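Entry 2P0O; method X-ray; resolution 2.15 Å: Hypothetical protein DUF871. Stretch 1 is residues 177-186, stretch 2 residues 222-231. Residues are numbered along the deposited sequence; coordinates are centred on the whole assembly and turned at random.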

# COMPACT_ATOMS: atom_id res chain seq x y z
N PHE A 177 -7.40 -2.93 -1.07
CA PHE A 177 -6.28 -3.24 -1.93
C PHE A 177 -5.64 -1.99 -2.55
O PHE A 177 -6.29 -0.96 -2.72
CB PHE A 177 -6.70 -4.18 -3.08
CG PHE A 177 -7.12 -5.55 -2.63
CD1 PHE A 177 -6.16 -6.55 -2.40
CD2 PHE A 177 -8.46 -5.84 -2.43
CE1 PHE A 177 -6.53 -7.83 -2.00
CE2 PHE A 177 -8.87 -7.13 -2.05
CZ PHE A 177 -7.89 -8.12 -1.80
N VAL A 178 -4.37 -2.12 -2.93
CA VAL A 178 -3.77 -1.19 -3.87
C VAL A 178 -3.23 -2.08 -4.99
O VAL A 178 -2.96 -3.26 -4.77
CB VAL A 178 -2.64 -0.32 -3.24
CG1 VAL A 178 -3.22 0.66 -2.20
CG2 VAL A 178 -1.52 -1.18 -2.62
N PRO A 179 -3.03 -1.49 -6.19
CA PRO A 179 -2.46 -2.30 -7.27
C PRO A 179 -0.95 -2.51 -7.05
O PRO A 179 -0.32 -1.80 -6.25
CB PRO A 179 -2.73 -1.45 -8.52
CG PRO A 179 -2.68 -0.02 -8.01
CD PRO A 179 -3.26 -0.09 -6.59
N GLY A 180 -0.39 -3.50 -7.73
CA GLY A 180 1.05 -3.67 -7.77
C GLY A 180 1.60 -3.22 -9.12
O GLY A 180 0.84 -3.02 -10.07
N ASP A 181 2.92 -3.06 -9.21
CA ASP A 181 3.55 -2.54 -10.41
C ASP A 181 4.75 -3.36 -10.87
O ASP A 181 5.53 -2.88 -11.70
CB ASP A 181 3.99 -1.08 -10.18
CG ASP A 181 5.01 -0.94 -9.03
OD1 ASP A 181 5.16 -1.89 -8.23
OD2 ASP A 181 5.64 0.13 -8.91
N GLY A 182 4.90 -4.57 -10.32
CA GLY A 182 5.89 -5.55 -10.78
C GLY A 182 5.20 -6.44 -11.82
O GLY A 182 4.97 -6.01 -12.96
N GLN A 183 4.86 -7.67 -11.42
CA GLN A 183 3.98 -8.56 -12.16
C GLN A 183 2.51 -8.26 -11.93
O GLN A 183 1.98 -8.52 -10.83
CB GLN A 183 4.20 -10.00 -11.73
CG GLN A 183 4.94 -10.85 -12.71
CD GLN A 183 4.95 -12.31 -12.25
OE1 GLN A 183 5.97 -12.81 -11.75
NE2 GLN A 183 3.79 -12.98 -12.37
N THR A 184 1.85 -7.76 -12.97
CA THR A 184 0.43 -7.45 -12.88
C THR A 184 -0.41 -8.65 -13.33
O THR A 184 0.02 -9.44 -14.17
CB THR A 184 0.06 -6.19 -13.68
OG1 THR A 184 0.51 -6.34 -15.03
CG2 THR A 184 0.70 -4.96 -13.06
N ARG A 185 -1.59 -8.80 -12.75
CA ARG A 185 -2.48 -9.92 -13.05
C ARG A 185 -3.16 -9.67 -14.39
O ARG A 185 -3.64 -8.55 -14.65
CB ARG A 185 -3.51 -10.11 -11.91
CG ARG A 185 -4.73 -11.00 -12.21
CD ARG A 185 -4.71 -12.45 -11.70
NE ARG A 185 -3.42 -13.12 -11.83
CZ ARG A 185 -3.23 -14.44 -11.91
NH1 ARG A 185 -1.99 -14.91 -12.00
NH2 ARG A 185 -4.26 -15.31 -11.92
N GLY A 186 -3.19 -10.70 -15.23
CA GLY A 186 -3.96 -10.73 -16.47
C GLY A 186 -5.44 -10.86 -16.19
O GLY A 186 -5.86 -11.03 -15.02
N GLY A 222 -2.80 -5.88 -4.51
CA GLY A 222 -3.73 -6.71 -5.27
C GLY A 222 -3.05 -7.58 -6.30
O GLY A 222 -3.39 -8.77 -6.43
N ASP A 223 -2.10 -7.01 -7.06
CA ASP A 223 -1.39 -7.80 -8.07
C ASP A 223 -0.33 -8.76 -7.49
O ASP A 223 0.02 -8.65 -6.31
CB ASP A 223 -0.72 -6.87 -9.07
CG ASP A 223 -1.72 -6.06 -9.83
OD1 ASP A 223 -2.20 -6.56 -10.86
OD2 ASP A 223 -2.02 -4.92 -9.41
N PRO A 224 0.17 -9.72 -8.30
CA PRO A 224 1.20 -10.66 -7.84
C PRO A 224 2.45 -10.08 -7.14
O PRO A 224 2.91 -10.68 -6.17
CB PRO A 224 1.60 -11.42 -9.12
CG PRO A 224 0.31 -11.44 -9.95
CD PRO A 224 -0.29 -10.05 -9.66
N THR A 225 3.01 -8.99 -7.65
CA THR A 225 4.21 -8.40 -7.07
C THR A 225 4.24 -6.90 -7.31
O THR A 225 3.53 -6.35 -8.18
CB THR A 225 5.54 -8.99 -7.66
OG1 THR A 225 5.68 -8.55 -9.02
CG2 THR A 225 5.62 -10.55 -7.58
N ILE A 226 5.09 -6.23 -6.53
CA ILE A 226 5.45 -4.84 -6.80
C ILE A 226 6.86 -4.87 -7.37
O ILE A 226 7.55 -5.88 -7.20
CB ILE A 226 5.40 -3.98 -5.53
CG1 ILE A 226 5.94 -4.75 -4.32
CG2 ILE A 226 3.95 -3.46 -5.30
CD1 ILE A 226 6.19 -3.88 -3.11
N SER A 227 7.28 -3.80 -8.03
CA SER A 227 8.64 -3.73 -8.58
C SER A 227 9.68 -3.59 -7.46
O SER A 227 9.35 -3.21 -6.34
CB SER A 227 8.76 -2.53 -9.50
OG SER A 227 8.67 -1.35 -8.72
N GLU A 228 10.94 -3.91 -7.77
CA GLU A 228 12.05 -3.69 -6.86
C GLU A 228 12.12 -2.25 -6.33
O GLU A 228 12.41 -2.03 -5.14
CB GLU A 228 13.38 -4.08 -7.53
CG GLU A 228 13.48 -5.56 -7.91
CD GLU A 228 14.07 -6.44 -6.80
OE1 GLU A 228 14.43 -5.89 -5.72
OE2 GLU A 228 14.19 -7.68 -7.01
N ARG A 229 11.84 -1.28 -7.20
CA ARG A 229 11.86 0.12 -6.86
C ARG A 229 10.85 0.44 -5.76
O ARG A 229 11.13 1.21 -4.80
CB ARG A 229 11.49 0.93 -8.11
CG ARG A 229 11.68 2.44 -7.95
CD ARG A 229 11.19 3.19 -9.20
NE ARG A 229 11.58 4.59 -9.14
CZ ARG A 229 10.91 5.55 -8.48
NH1 ARG A 229 9.80 5.28 -7.80
NH2 ARG A 229 11.38 6.79 -8.50
N THR A 230 9.66 -0.13 -5.93
CA THR A 230 8.58 0.10 -5.00
C THR A 230 8.84 -0.62 -3.68
O THR A 230 8.59 -0.07 -2.62
CB THR A 230 7.23 -0.31 -5.67
OG1 THR A 230 7.06 0.49 -6.84
CG2 THR A 230 6.06 -0.08 -4.74
N MSE A 231 9.34 -1.85 -3.76
CA MSE A 231 9.83 -2.57 -2.56
C MSE A 231 10.81 -1.73 -1.72
O MSE A 231 10.73 -1.69 -0.48
CB MSE A 231 10.50 -3.89 -2.95
CG MSE A 231 9.52 -4.85 -3.58
SE MSE A 231 10.30 -6.52 -4.22
CE MSE A 231 10.79 -7.29 -2.50
O HOH W 1 8.28 0.49 -10.52
O HOH W 2 -3.56 -6.18 -13.37

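How do the two backbones run beside each other? Stretch 1 leaves a strand at Val 178 and continues as loop, while stretch 2 is loop until its helix begins at Glu 228. Their CA atoms come within 5.0 Å at Pro 179 and Gly 222, and within 4.0 Å at Gly 182 and Ser 227. Gly 222 N donates to Val 178 O at 2.6 Å, and Gly 182 N donates to Thr 225 O at 3.1 Å. A weak bond from Thr 225 N to Gln 183 O, 3.4 Å long, adds to these.

What permits so close an approach? Glycine does much of it. A CB on Gly 180 would fall 2.5 Å from Thr 225 O, and one on Gly 182 would clash with both Thr 225 OG1 and Ile 226 O.

How does Asp 223 hold the loop of stretch 1? Its carboxylate accepts two backbone amides, one on each oxygen: Gly 180 N lies 2.7 Å from Asp 223 OD2, and Arg 185 N lies 3.0 Å from Asp 223 OD1. One side chain thus ties together both ends of the intervening turn. Within that turn, Gln 183 N donates to Thr 225 OG1 at 2.7 Å.

What does Asp 181 do at the start of the helix? With chi1 in the p well, its carboxylate reaches the first turn. Asp 181 OD1 accepts from Ser 227 N, the N-cap residue, at 2.9 Å, and Asp 181 OD2 accepts from Thr 230 OG1 at 2.5 Å. Water 1 also joins Asp 181 OD2 to Ser 227 OG.

Where do nonpolar surfaces meet? Phe 177 CD1 lies 3.8 Å from Gly 222 CA, a carbon-to-carbon contact between the ring and the backbone. Pro 224 meets Arg 185 near its backbone, with Arg 185 CB 3.9 Å from Pro 224 CD.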